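Local structure of uncharacterized protein (Bacteroides thetaiotaomicron VPI-5482, 3KNY) at residues E20-Y24 with G93-I97; T48-Y53 with I79-E84; N128-Y133 with V210-M216; G138-A144 with S159-S165; S173-S179 with S192-S198. The protein is of unknown function but is a two-domain member of the BT_3535-like family and, in its natural form, probably a lipoprotein. All coordinates share one frame; numbering follows the deposited sequence.

Contact 1. Residues E20-Y24 with G93-I97; sequences ENPEY and GFLNI
Phe94 covers one face of the Tyr24 ring: its CB sits 4.0 Å from the centroid of that ring in a CH-pi contact, and its CD1 lies over the same face, 3.7 Å from Tyr24 CG. The two rings meet obliquely, centroids 4.7 Å apart and planes at 41°. At the edge of the tyrosine, in its plane, lie two carbonyl oxygens, Leu95 O at 3.4 Å from Tyr24 CE1 and Asn21 O from the same turn. One face of the Phe94 ring takes the amide of Asn21, whose ND2 stands 3.4 Å from Phe94 CZ with the amide plane almost upright on the ring, at 83°. Swinging CG of Asn21 away from its own backbone N (chi1 -154°) carries the amide there. Its two ends are fixed by Thr131 O, which accepts from ND2, and by the hydroxyl of Thr134, bonded to OD1. The phenol of Tyr24 ends beside the Asn96 amide, whose plane is turned little from that of the ring; Asn96 ND2 gives Tyr24 OH a weak, bent bond of 3.4 Å, and the backbone N of Thr131 bonds to the same hydroxyl. A type I turn, closed by Tyr24 N to Asn21 O at 3.1 Å, brings the side chains of Asn21 and Tyr24 to the same side, against Phe94. The loop thus lies between strands 93-97 and 124-134, where Tyr24 also meets Cys130, while 93-97 runs parallel to strands 53-55 and 204-217 and points Leu95 away from the loop, where its side chain packs on Phe215.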
# COMPACT_ATOMS: atom_id res chain seq x y z
N GLU A 20 -7.96 -11.05 3.80
CA GLU A 20 -6.49 -11.25 3.66
C GLU A 20 -5.60 -10.05 4.04
O GLU A 20 -4.51 -10.22 4.60
CB GLU A 20 -6.13 -11.67 2.24
CG GLU A 20 -6.88 -12.87 1.70
CD GLU A 20 -6.26 -13.41 0.43
OE1 GLU A 20 -5.32 -12.76 -0.08
OE2 GLU A 20 -6.71 -14.46 -0.06
N ASN A 21 -6.01 -8.86 3.65
CA ASN A 21 -5.33 -7.64 4.06
C ASN A 21 -6.50 -6.68 4.20
O ASN A 21 -6.83 -5.92 3.30
CB ASN A 21 -4.26 -7.19 3.04
CG ASN A 21 -3.13 -6.35 3.70
OD1 ASN A 21 -3.09 -6.21 4.93
ND2 ASN A 21 -2.23 -5.81 2.87
N PRO A 22 -7.17 -6.75 5.36
CA PRO A 22 -8.50 -6.15 5.54
C PRO A 22 -8.55 -4.63 5.40
O PRO A 22 -9.62 -4.10 5.11
CB PRO A 22 -8.90 -6.58 6.96
CG PRO A 22 -7.59 -6.78 7.68
CD PRO A 22 -6.59 -7.23 6.64
N GLU A 23 -7.42 -3.94 5.57
CA GLU A 23 -7.39 -2.47 5.44
C GLU A 23 -7.46 -1.99 3.98
O GLU A 23 -7.58 -0.79 3.74
CB GLU A 23 -6.17 -1.87 6.20
CG GLU A 23 -4.75 -2.02 5.54
CD GLU A 23 -3.57 -1.51 6.45
OE1 GLU A 23 -3.44 -2.05 7.57
OE2 GLU A 23 -2.76 -0.61 6.04
N TYR A 24 -7.42 -2.93 3.03
CA TYR A 24 -7.42 -2.64 1.59
C TYR A 24 -8.64 -3.21 0.84
O TYR A 24 -9.07 -4.34 1.08
CB TYR A 24 -6.13 -3.23 0.95
CG TYR A 24 -4.85 -2.58 1.46
CD1 TYR A 24 -4.33 -1.43 0.86
CD2 TYR A 24 -4.16 -3.12 2.54
CE1 TYR A 24 -3.18 -0.83 1.34
CE2 TYR A 24 -3.00 -2.52 3.01
CZ TYR A 24 -2.52 -1.38 2.42
OH TYR A 24 -1.38 -0.80 2.93
N GLY A 93 -0.44 -3.85 -7.05
CA GLY A 93 -0.24 -4.15 -5.64
C GLY A 93 -1.18 -3.32 -4.79
O GLY A 93 -2.22 -2.87 -5.26
N PHE A 94 -0.80 -3.09 -3.54
CA PHE A 94 -1.57 -2.25 -2.64
C PHE A 94 -1.30 -0.76 -2.88
O PHE A 94 -0.30 -0.42 -3.53
CB PHE A 94 -1.24 -2.61 -1.22
CG PHE A 94 -1.47 -4.06 -0.92
CD1 PHE A 94 -2.76 -4.57 -0.87
CD2 PHE A 94 -0.40 -4.92 -0.69
CE1 PHE A 94 -2.99 -5.90 -0.59
CE2 PHE A 94 -0.62 -6.28 -0.40
CZ PHE A 94 -1.93 -6.77 -0.35
N LEU A 95 -2.22 0.11 -2.40
CA LEU A 95 -2.07 1.57 -2.49
C LEU A 95 -2.55 2.25 -1.20
O LEU A 95 -3.62 1.91 -0.70
CB LEU A 95 -2.84 2.12 -3.68
CG LEU A 95 -2.71 3.62 -4.00
CD1 LEU A 95 -1.28 3.92 -4.41
CD2 LEU A 95 -3.71 4.06 -5.10
N ASN A 96 -1.74 3.15 -0.65
CA ASN A 96 -2.09 4.02 0.49
C ASN A 96 -1.93 5.43 0.03
O ASN A 96 -1.10 5.71 -0.84
CB ASN A 96 -1.10 3.95 1.63
CG ASN A 96 -1.17 2.68 2.37
OD1 ASN A 96 -2.19 2.02 2.42
ND2 ASN A 96 -0.07 2.32 2.98
N ILE A 97 -2.69 6.32 0.65
CA ILE A 97 -2.62 7.73 0.39
C ILE A 97 -2.12 8.33 1.69
O ILE A 97 -2.78 8.22 2.73
CB ILE A 97 -4.00 8.27 0.02
CG1 ILE A 97 -4.73 7.28 -0.92
CG2 ILE A 97 -3.87 9.68 -0.56
CD1 ILE A 97 -4.08 7.07 -2.22

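Contact 2. Residues T48-Y53 with I79-E84; sequences TMSSRY and ICERIE
Ile83 reaches from helix 66-84 into the end of helix 40-49 and the turn after it. Its CD1 lies 3.6 Å from Arg52 CG and also near Thr48 O, and its CG2 sits over one face of the Arg52 guanidinium, 3.8 Å from CZ. Arg52 and Ile83 run past each other in opposite directions. One helical turn back, Ile79 meets the selenomethionine Met49 at about a right angle, with SE and CE of Met49 against Ile79 CG2; that methyl also lies 3.8 Å from Tyr53 CE1. Beside them Cys80 SG packs on Thr48 CG2 at 3.6 Å. In the second shell the turn is held by its own bonds. Thr48 O receives both the hydroxyl and the N-H of Ser51, and Met49 O receives the N-H groups of Arg52 and Tyr53. A bend at chi2 (-74°) folds the arginine back, and its NH1 gives a 3.0 Å bond to Ser51 O from well above the carbonyl plane. Helix 66-84 therefore meets helix 40-49 and its following turn mainly through methyl groups, sulfur and selenium; the arginine contributes its aliphatic stem and a flat face, while its NE and NH1 bond to the carbonyls of Ile88 and Ser51.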
# COMPACT_ATOMS: atom_id res chain seq x y z
N THR A 48 -11.59 3.17 -11.83
CA THR A 48 -10.52 2.79 -12.77
C THR A 48 -9.29 2.25 -12.02
O THR A 48 -8.69 1.24 -12.38
CB THR A 48 -10.06 4.00 -13.62
OG1 THR A 48 -11.11 4.38 -14.51
CG2 THR A 48 -8.77 3.67 -14.43
N MSE A 49 -8.96 2.96 -10.96
CA MSE A 49 -7.81 2.72 -10.13
C MSE A 49 -7.97 1.37 -9.43
O MSE A 49 -7.01 0.61 -9.32
CB MSE A 49 -7.73 3.88 -9.12
CG MSE A 49 -6.37 4.26 -8.72
SE MSE A 49 -5.24 5.10 -10.08
CE MSE A 49 -3.74 4.95 -8.84
N SER A 50 -9.20 1.05 -9.01
CA SER A 50 -9.45 -0.20 -8.28
C SER A 50 -9.35 -1.43 -9.18
O SER A 50 -9.43 -2.55 -8.70
CB SER A 50 -10.84 -0.18 -7.60
OG SER A 50 -11.87 -0.50 -8.53
N SER A 51 -9.20 -1.21 -10.49
CA SER A 51 -9.03 -2.32 -11.41
C SER A 51 -7.58 -2.80 -11.44
O SER A 51 -7.29 -3.81 -12.07
CB SER A 51 -9.43 -1.90 -12.82
OG SER A 51 -8.43 -1.08 -13.39
N ARG A 52 -6.68 -2.04 -10.82
CA ARG A 52 -5.24 -2.38 -10.80
C ARG A 52 -4.61 -2.37 -9.43
O ARG A 52 -3.54 -2.96 -9.25
CB ARG A 52 -4.44 -1.40 -11.66
CG ARG A 52 -4.85 -1.39 -13.10
CD ARG A 52 -4.36 -2.62 -13.81
NE ARG A 52 -4.68 -2.50 -15.22
CZ ARG A 52 -5.86 -2.77 -15.74
NH1 ARG A 52 -6.85 -3.22 -14.97
NH2 ARG A 52 -6.06 -2.60 -17.05
N TYR A 53 -5.23 -1.67 -8.47
CA TYR A 53 -4.67 -1.50 -7.14
C TYR A 53 -5.69 -1.89 -6.10
O TYR A 53 -6.90 -1.68 -6.28
CB TYR A 53 -4.30 -0.03 -6.89
CG TYR A 53 -3.23 0.54 -7.78
CD1 TYR A 53 -3.55 1.08 -9.02
CD2 TYR A 53 -1.90 0.55 -7.36
CE1 TYR A 53 -2.54 1.62 -9.84
CE2 TYR A 53 -0.89 1.08 -8.17
CZ TYR A 53 -1.21 1.61 -9.40
OH TYR A 53 -0.20 2.12 -10.18
N ILE A 79 -2.30 8.34 -13.37
CA ILE A 79 -2.23 6.88 -13.35
C ILE A 79 -3.37 6.26 -14.18
O ILE A 79 -3.14 5.33 -14.96
CB ILE A 79 -2.23 6.31 -11.88
CG1 ILE A 79 -0.95 6.74 -11.15
CG2 ILE A 79 -2.34 4.79 -11.88
CD1 ILE A 79 -1.01 6.69 -9.64
N CYS A 80 -4.59 6.79 -14.03
CA CYS A 80 -5.75 6.32 -14.79
C CYS A 80 -5.53 6.44 -16.28
O CYS A 80 -5.91 5.56 -17.06
CB CYS A 80 -6.98 7.12 -14.41
SG CYS A 80 -7.72 6.67 -12.83
N GLU A 81 -4.92 7.54 -16.69
CA GLU A 81 -4.58 7.72 -18.08
C GLU A 81 -3.70 6.59 -18.59
O GLU A 81 -3.88 6.13 -19.72
CB GLU A 81 -3.89 9.07 -18.30
CG GLU A 81 -3.46 9.30 -19.75
CD GLU A 81 -3.59 10.75 -20.18
OE1 GLU A 81 -3.93 11.60 -19.32
OE2 GLU A 81 -3.36 11.03 -21.38
N ARG A 82 -2.76 6.15 -17.77
CA ARG A 82 -1.89 5.04 -18.16
C ARG A 82 -2.61 3.72 -18.14
O ARG A 82 -2.33 2.86 -18.98
CB ARG A 82 -0.68 4.99 -17.25
CG ARG A 82 0.15 6.23 -17.41
CD ARG A 82 0.87 6.62 -16.16
NE ARG A 82 1.71 7.76 -16.48
CZ ARG A 82 2.88 7.68 -17.10
NH1 ARG A 82 3.39 6.50 -17.46
NH2 ARG A 82 3.56 8.78 -17.37
N ILE A 83 -3.54 3.55 -17.20
CA ILE A 83 -4.36 2.35 -17.16
C ILE A 83 -5.19 2.35 -18.43
O ILE A 83 -5.19 1.36 -19.14
CB ILE A 83 -5.29 2.27 -15.91
CG1 ILE A 83 -4.43 2.21 -14.63
CG2 ILE A 83 -6.18 1.04 -15.99
CD1 ILE A 83 -5.22 2.15 -13.31
N GLU A 84 -5.84 3.46 -18.73
CA GLU A 84 -6.66 3.58 -19.96
C GLU A 84 -5.84 3.41 -21.24
O GLU A 84 -6.30 2.77 -22.18
CB GLU A 84 -7.43 4.91 -20.00
CG GLU A 84 -8.68 4.92 -19.13
CD GLU A 84 -9.23 6.32 -18.88
OE1 GLU A 84 -9.04 7.22 -19.74
OE2 GLU A 84 -9.87 6.53 -17.81

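Contact 3. Residues N128-Y133 with V210-M216; sequences NGCTLY and VQKTGFM
Val210 lays its CG2 over one face of the Tyr133 ring, 4.2 Å from the centroid and 16° off the normal, and its CG1 is 4.0 Å from Tyr133 CB. This is face-to-face packing of two beta sheets, strand 204-217 of the mixed sheet lying against strand 124-134 of the three-stranded antiparallel one; the directions of segments 128-133 and 210-216 are 155° apart. Replacing the valine with a glycine would probably open a gap under the tyrosine and leave that ring less fixed in its tilt. A classic beta bulge, in which Leu132 and Tyr133 both face Ile141, shapes the other strand here. Next along, bends at chi2 and chi3 carry the methylenes of Lys212 past Leu132 O; its CB is 4.2 Å from Leu132 CB. Thr213 turns its side chain the other way, where OG1 is hydrogen-bonded to the hydroxyl of Ser192. At Gly214, Leu132 CD2 lies against the backbone N and Cys130 SG stands 4.0 Å from CA; a CB here would point at that sulfur. Phe215 again points away, onto Leu95. The selenomethionine Met216 turns back toward strand 124-134, alongside Asn128 and running in the opposite direction to it. Its SE comes to rest 4.1 Å from Cys130 CB and 3.8 Å from Gly129 O.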
# COMPACT_ATOMS: atom_id res chain seq x y z
N ASN A 128 5.39 7.71 5.90
CA ASN A 128 4.21 6.97 5.49
C ASN A 128 4.59 5.51 5.57
O ASN A 128 5.74 5.16 5.70
CB ASN A 128 3.75 7.37 4.08
CG ASN A 128 2.36 6.77 3.68
OD1 ASN A 128 2.16 6.34 2.54
ND2 ASN A 128 1.42 6.73 4.63
N GLY A 129 3.61 4.64 5.54
CA GLY A 129 3.82 3.25 5.84
C GLY A 129 2.82 2.44 5.09
O GLY A 129 1.97 2.95 4.41
N CYS A 130 2.87 1.14 5.27
CA CYS A 130 2.23 0.28 4.32
C CYS A 130 2.23 -1.17 4.78
O CYS A 130 3.27 -1.70 5.13
CB CYS A 130 3.11 0.41 3.11
SG CYS A 130 2.38 -0.32 1.92
N THR A 131 1.08 -1.84 4.81
CA THR A 131 1.08 -3.22 5.28
C THR A 131 1.17 -4.08 4.07
O THR A 131 0.25 -4.12 3.28
CB THR A 131 -0.16 -3.56 6.08
OG1 THR A 131 -0.14 -2.77 7.26
CG2 THR A 131 -0.16 -5.03 6.46
N LEU A 132 2.30 -4.78 3.93
CA LEU A 132 2.56 -5.56 2.74
C LEU A 132 1.90 -6.91 2.81
O LEU A 132 1.59 -7.48 1.77
CB LEU A 132 4.05 -5.74 2.50
CG LEU A 132 4.81 -4.50 2.08
CD1 LEU A 132 6.29 -4.86 1.94
CD2 LEU A 132 4.23 -3.93 0.78
N TYR A 133 1.70 -7.43 4.02
CA TYR A 133 1.19 -8.78 4.18
C TYR A 133 0.68 -9.01 5.58
O TYR A 133 1.23 -8.45 6.52
CB TYR A 133 2.26 -9.81 3.81
CG TYR A 133 1.92 -11.22 4.21
CD1 TYR A 133 1.05 -11.97 3.46
CD2 TYR A 133 2.46 -11.80 5.34
CE1 TYR A 133 0.73 -13.27 3.82
CE2 TYR A 133 2.15 -13.10 5.71
CZ TYR A 133 1.28 -13.82 4.95
OH TYR A 133 0.94 -15.10 5.30
N VAL A 210 7.32 -14.53 1.20
CA VAL A 210 6.44 -13.43 0.87
C VAL A 210 7.06 -12.49 -0.16
O VAL A 210 8.14 -11.96 0.05
CB VAL A 210 6.10 -12.61 2.09
CG1 VAL A 210 5.20 -11.42 1.70
CG2 VAL A 210 5.43 -13.51 3.16
N GLN A 211 6.37 -12.27 -1.27
CA GLN A 211 6.83 -11.33 -2.28
C GLN A 211 5.66 -10.39 -2.56
O GLN A 211 4.70 -10.79 -3.21
CB GLN A 211 7.23 -12.07 -3.54
CG GLN A 211 8.40 -12.98 -3.37
CD GLN A 211 8.69 -13.79 -4.63
OE1 GLN A 211 8.07 -14.78 -4.90
NE2 GLN A 211 9.64 -13.36 -5.38
N LYS A 212 5.74 -9.14 -2.07
CA LYS A 212 4.65 -8.17 -2.20
C LYS A 212 5.12 -6.76 -2.48
O LYS A 212 6.25 -6.42 -2.17
CB LYS A 212 3.79 -8.16 -0.92
CG LYS A 212 3.12 -9.48 -0.67
CD LYS A 212 1.63 -9.38 -0.55
CE LYS A 212 0.98 -10.43 -1.38
NZ LYS A 212 -0.48 -10.38 -1.33
N THR A 213 4.24 -5.93 -3.04
CA THR A 213 4.55 -4.54 -3.33
C THR A 213 3.38 -3.64 -2.93
O THR A 213 2.24 -3.91 -3.23
CB THR A 213 4.90 -4.33 -4.81
OG1 THR A 213 6.07 -5.08 -5.14
CG2 THR A 213 5.17 -2.87 -5.12
N GLY A 214 3.70 -2.58 -2.21
CA GLY A 214 2.75 -1.60 -1.84
C GLY A 214 3.19 -0.25 -2.37
O GLY A 214 4.39 0.08 -2.37
N PHE A 215 2.20 0.53 -2.81
CA PHE A 215 2.42 1.85 -3.36
C PHE A 215 1.86 2.92 -2.43
O PHE A 215 0.91 2.69 -1.70
CB PHE A 215 1.79 1.96 -4.75
CG PHE A 215 2.49 1.12 -5.79
CD1 PHE A 215 2.11 -0.19 -5.99
CD2 PHE A 215 3.56 1.63 -6.52
CE1 PHE A 215 2.76 -0.98 -6.95
CE2 PHE A 215 4.22 0.86 -7.47
CZ PHE A 215 3.81 -0.46 -7.68
N MSE A 216 2.47 4.09 -2.47
CA MSE A 216 2.09 5.18 -1.61
C MSE A 216 2.03 6.50 -2.39
O MSE A 216 2.99 6.85 -3.09
CB MSE A 216 3.09 5.26 -0.47
CG MSE A 216 2.99 4.11 0.47
SE MSE A 216 4.41 4.08 1.76
CE MSE A 216 5.80 3.20 0.75

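Contact 4. Residues G138-A144 with S159-S165; sequences GPYIKAA and SSVYTGS
Tyr140 folds its ring across Gly164, its hydrogen-bonded partner on the neighbouring strand of an antiparallel hairpin. With chi1 at 59° CG stands between the backbone N and the carbonyl carbon, turning the ring over the partner strand. From CB outward, CG and CD2 lie over Gly164 O, CD1 is near Gly164 N and O, CE1 is 3.5 Å from Gly164 N, CE2 is 3.5 Å from Gly164 C, CZ is 3.6 Å from Gly164 CA, and OH lies over that same CA. This is the cross-strand cover known as aromatic rescue of glycine. The opposite face carries Lys142 CE, whose chain first crosses the neighbouring Tyr162 ring, CB 3.8 Å from its centroid. A serine in place of Tyr140 would probably uncover the Gly164 backbone and leave the lysine methylenes without one of their two rings. Behind the rings the strands pair regularly: Lys142 N to Tyr162 O is 2.8 Å and nearly straight at 171°. The other face has Ile141 CG2 on Val161 CG1 at 3.6 Å. Thr163 OG1 donates to Tyr140 O, which also takes a weak bond from Gly164 N. Polar backbone pairing thus combines with apolar and aromatic cover, and an aromatic stands in for glycine's missing side chain.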
# COMPACT_ATOMS: atom_id res chain seq x y z
N GLY A 138 -2.38 -13.70 12.11
CA GLY A 138 -2.04 -12.39 12.71
C GLY A 138 -0.73 -11.69 12.37
O GLY A 138 -0.70 -10.47 12.19
N PRO A 139 0.38 -12.43 12.31
CA PRO A 139 1.66 -11.82 12.01
C PRO A 139 1.66 -11.10 10.67
O PRO A 139 1.02 -11.54 9.72
CB PRO A 139 2.60 -13.02 11.99
CG PRO A 139 2.03 -13.90 13.00
CD PRO A 139 0.57 -13.83 12.75
N TYR A 140 2.38 -9.99 10.61
CA TYR A 140 2.33 -9.11 9.45
C TYR A 140 3.73 -8.63 9.04
O TYR A 140 4.65 -8.65 9.84
CB TYR A 140 1.43 -7.90 9.77
CG TYR A 140 1.89 -7.09 10.96
CD1 TYR A 140 3.06 -6.32 10.90
CD2 TYR A 140 1.16 -7.08 12.15
CE1 TYR A 140 3.51 -5.58 12.01
CE2 TYR A 140 1.62 -6.34 13.27
CZ TYR A 140 2.79 -5.59 13.18
OH TYR A 140 3.23 -4.85 14.23
N ILE A 141 3.86 -8.19 7.79
CA ILE A 141 5.06 -7.49 7.34
C ILE A 141 4.63 -6.10 6.91
O ILE A 141 3.78 -5.96 6.02
CB ILE A 141 5.73 -8.14 6.13
CG1 ILE A 141 6.17 -9.58 6.44
CG2 ILE A 141 6.90 -7.29 5.67
CD1 ILE A 141 6.55 -10.37 5.16
N LYS A 142 5.21 -5.08 7.54
CA LYS A 142 4.93 -3.70 7.19
C LYS A 142 6.17 -2.97 6.67
O LYS A 142 7.29 -3.32 7.04
CB LYS A 142 4.41 -2.96 8.41
CG LYS A 142 3.03 -3.42 8.80
CD LYS A 142 2.46 -2.62 9.94
CE LYS A 142 1.10 -3.17 10.34
NZ LYS A 142 0.30 -2.11 11.02
N ALA A 143 5.95 -1.94 5.85
CA ALA A 143 7.01 -1.06 5.34
C ALA A 143 6.73 0.36 5.85
O ALA A 143 5.57 0.77 5.93
CB ALA A 143 7.05 -1.08 3.79
N ALA A 144 7.78 1.07 6.25
CA ALA A 144 7.71 2.50 6.64
C ALA A 144 8.79 3.26 5.86
O ALA A 144 9.83 2.73 5.59
CB ALA A 144 7.90 2.66 8.10
N SER A 159 14.11 3.99 5.11
CA SER A 159 13.18 2.96 4.67
C SER A 159 13.29 1.77 5.58
O SER A 159 14.39 1.39 5.92
CB SER A 159 13.58 2.56 3.27
OG SER A 159 12.97 1.35 2.90
N SER A 160 12.16 1.18 6.01
CA SER A 160 12.16 0.05 6.93
C SER A 160 11.12 -0.97 6.62
O SER A 160 10.05 -0.63 6.13
CB SER A 160 11.90 0.49 8.35
OG SER A 160 12.75 1.56 8.68
N VAL A 161 11.45 -2.21 6.93
CA VAL A 161 10.52 -3.31 6.84
C VAL A 161 10.53 -3.93 8.19
O VAL A 161 11.57 -4.15 8.75
CB VAL A 161 10.92 -4.34 5.81
CG1 VAL A 161 9.98 -5.51 5.89
CG2 VAL A 161 10.87 -3.71 4.42
N TYR A 162 9.36 -4.13 8.75
CA TYR A 162 9.29 -4.74 10.07
C TYR A 162 8.11 -5.67 10.20
O TYR A 162 7.17 -5.68 9.38
CB TYR A 162 9.26 -3.68 11.16
CG TYR A 162 8.11 -2.75 11.04
CD1 TYR A 162 8.14 -1.68 10.16
CD2 TYR A 162 6.99 -2.90 11.82
CE1 TYR A 162 7.08 -0.80 10.06
CE2 TYR A 162 5.92 -2.03 11.74
CZ TYR A 162 5.97 -0.99 10.86
OH TYR A 162 4.90 -0.13 10.78
N THR A 163 8.18 -6.46 11.26
CA THR A 163 7.25 -7.51 11.46
C THR A 163 6.73 -7.43 12.87
O THR A 163 7.29 -6.76 13.71
CB THR A 163 7.95 -8.82 11.14
OG1 THR A 163 6.99 -9.87 11.12
CG2 THR A 163 9.03 -9.13 12.16
N GLY A 164 5.63 -8.11 13.14
CA GLY A 164 5.01 -8.10 14.45
C GLY A 164 3.70 -8.86 14.40
O GLY A 164 3.36 -9.49 13.38
N SER A 165 2.97 -8.84 15.50
CA SER A 165 1.67 -9.50 15.58
C SER A 165 0.80 -8.85 16.64
O SER A 165 1.29 -8.40 17.66
CB SER A 165 1.85 -10.98 15.94
OG SER A 165 0.60 -11.58 16.23

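Contact 5. Residues S173-S179 with S192-S198; sequences SFSGASS and SCSGTLS
Ser175 and Thr196 exchange two backbone hydrogen bonds, Thr196 N to Ser175 O at 2.8 Å and Ser175 N to Thr196 O at 3.0 Å. Ser173 with Ser198, Ala177 with Ser194 and Ser179 with Ser192 do the same, making eight bonds. Strands 177-183 and 188-201 form a beta hairpin, and strand 173-175 continues the pairing beyond a corner. There Gly176 and Gly195 face each other as a non-hydrogen-bonded pair with CA atoms 4.0 Å apart, and a side chain on either would collide with the other strand. Past this corner the donors sit further out of the carbonyl planes, Ser194 N approaching Ala177 O from above the plane. Phe174 fills the bend. Its chi1 of 180° sends the ring along the partner strand, with CZ 3.6 Å from Gly195 CA and 4.0 Å from Cys193 CB, and with Ala177 O at the ring edge. Cys193 SG makes an oblique sulfur-aromatic contact, 5.4 Å from the ring centroid. Strand 188-201 has strand 204-217 on its far edge, where the backbone of Cys193 is hydrogen-bonded to that of Lys212; Ser178 and Leu197 face strand 154-164, and Cys193 and Leu197 also touch strand 124-134.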
# COMPACT_ATOMS: atom_id res chain seq x y z
N SER A 173 9.61 -13.02 12.68
CA SER A 173 10.95 -12.76 12.24
C SER A 173 10.93 -12.66 10.72
O SER A 173 10.29 -13.48 10.05
CB SER A 173 11.75 -13.98 12.60
OG SER A 173 13.08 -13.62 12.72
N PHE A 174 11.60 -11.68 10.15
CA PHE A 174 11.66 -11.59 8.68
C PHE A 174 13.10 -11.58 8.26
O PHE A 174 13.87 -10.75 8.72
CB PHE A 174 10.98 -10.35 8.14
CG PHE A 174 11.03 -10.22 6.64
CD1 PHE A 174 10.14 -10.93 5.83
CD2 PHE A 174 11.92 -9.36 6.02
CE1 PHE A 174 10.18 -10.80 4.45
CE2 PHE A 174 11.94 -9.21 4.63
CZ PHE A 174 11.07 -9.93 3.85
N SER A 175 13.45 -12.49 7.38
CA SER A 175 14.74 -12.51 6.79
C SER A 175 14.61 -12.41 5.24
O SER A 175 13.82 -13.11 4.65
CB SER A 175 15.42 -13.78 7.24
OG SER A 175 16.36 -14.21 6.30
N GLY A 176 15.37 -11.53 4.60
CA GLY A 176 15.40 -11.45 3.13
C GLY A 176 15.59 -10.04 2.65
O GLY A 176 16.18 -9.23 3.35
N ALA A 177 15.05 -9.73 1.48
CA ALA A 177 15.29 -8.43 0.82
C ALA A 177 14.05 -7.52 0.83
O ALA A 177 12.93 -7.96 1.03
CB ALA A 177 15.76 -8.63 -0.62
N SER A 178 14.28 -6.25 0.59
CA SER A 178 13.21 -5.29 0.45
C SER A 178 13.77 -4.17 -0.41
O SER A 178 14.98 -4.07 -0.58
CB SER A 178 12.81 -4.74 1.80
OG SER A 178 13.95 -4.12 2.39
N SER A 179 12.91 -3.39 -1.03
CA SER A 179 13.38 -2.21 -1.76
C SER A 179 12.39 -1.08 -1.67
O SER A 179 11.23 -1.30 -1.39
CB SER A 179 13.65 -2.55 -3.21
OG SER A 179 12.50 -3.08 -3.77
N SER A 192 8.76 -2.86 -1.56
CA SER A 192 8.58 -4.28 -1.84
C SER A 192 9.33 -5.10 -0.86
O SER A 192 10.30 -4.65 -0.28
CB SER A 192 9.10 -4.63 -3.23
OG SER A 192 8.25 -4.09 -4.22
N CYS A 193 8.89 -6.35 -0.72
CA CYS A 193 9.67 -7.28 0.02
C CYS A 193 9.72 -8.60 -0.71
O CYS A 193 8.85 -8.90 -1.54
CB CYS A 193 9.12 -7.45 1.41
SG CYS A 193 7.62 -8.41 1.45
N SER A 194 10.79 -9.33 -0.44
CA SER A 194 10.98 -10.65 -0.96
C SER A 194 11.85 -11.40 0.05
O SER A 194 13.03 -11.15 0.14
CB SER A 194 11.66 -10.58 -2.31
OG SER A 194 11.83 -11.88 -2.82
N GLY A 195 11.24 -12.29 0.81
CA GLY A 195 11.90 -12.92 1.94
C GLY A 195 11.02 -13.96 2.64
O GLY A 195 10.02 -14.42 2.09
N THR A 196 11.41 -14.35 3.85
CA THR A 196 10.74 -15.38 4.59
C THR A 196 10.29 -14.83 5.92
O THR A 196 11.08 -14.26 6.66
CB THR A 196 11.63 -16.62 4.78
OG1 THR A 196 11.91 -17.15 3.49
CG2 THR A 196 10.91 -17.74 5.56
N LEU A 197 9.00 -15.00 6.20
CA LEU A 197 8.43 -14.65 7.50
C LEU A 197 8.39 -15.93 8.28
O LEU A 197 7.93 -16.93 7.76
CB LEU A 197 7.02 -14.08 7.35
CG LEU A 197 6.17 -13.78 8.59
CD1 LEU A 197 6.78 -12.62 9.44
CD2 LEU A 197 4.69 -13.48 8.16
N SER A 198 8.93 -15.91 9.50
CA SER A 198 8.90 -17.09 10.37
C SER A 198 8.23 -16.68 11.64
O SER A 198 8.48 -15.59 12.13
CB SER A 198 10.31 -17.58 10.73
OG SER A 198 10.96 -18.00 9.56

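From the N terminus, contact 1 opens in the loop at 20-24 and closes at strand 93-97; contact 2, joining helices 40-49 and 66-84, lies nested inside it. The chain then starts a second large loop, which contact 3 closes from strand 124-134 to strand 204-217. Contacts 4 and 5, both antiparallel strand pairings, follow each other within it, and none of the loops cross. Contact 1 touches contact 2 through Leu95 on Met49, and contact 3 through backbone pairing of Phe94 and Asn96 with Phe215. Contact 3 in turn shares a sheet with contact 4 on one side and with contact 5 on the other, whose faces meet at Val161 and Ser178.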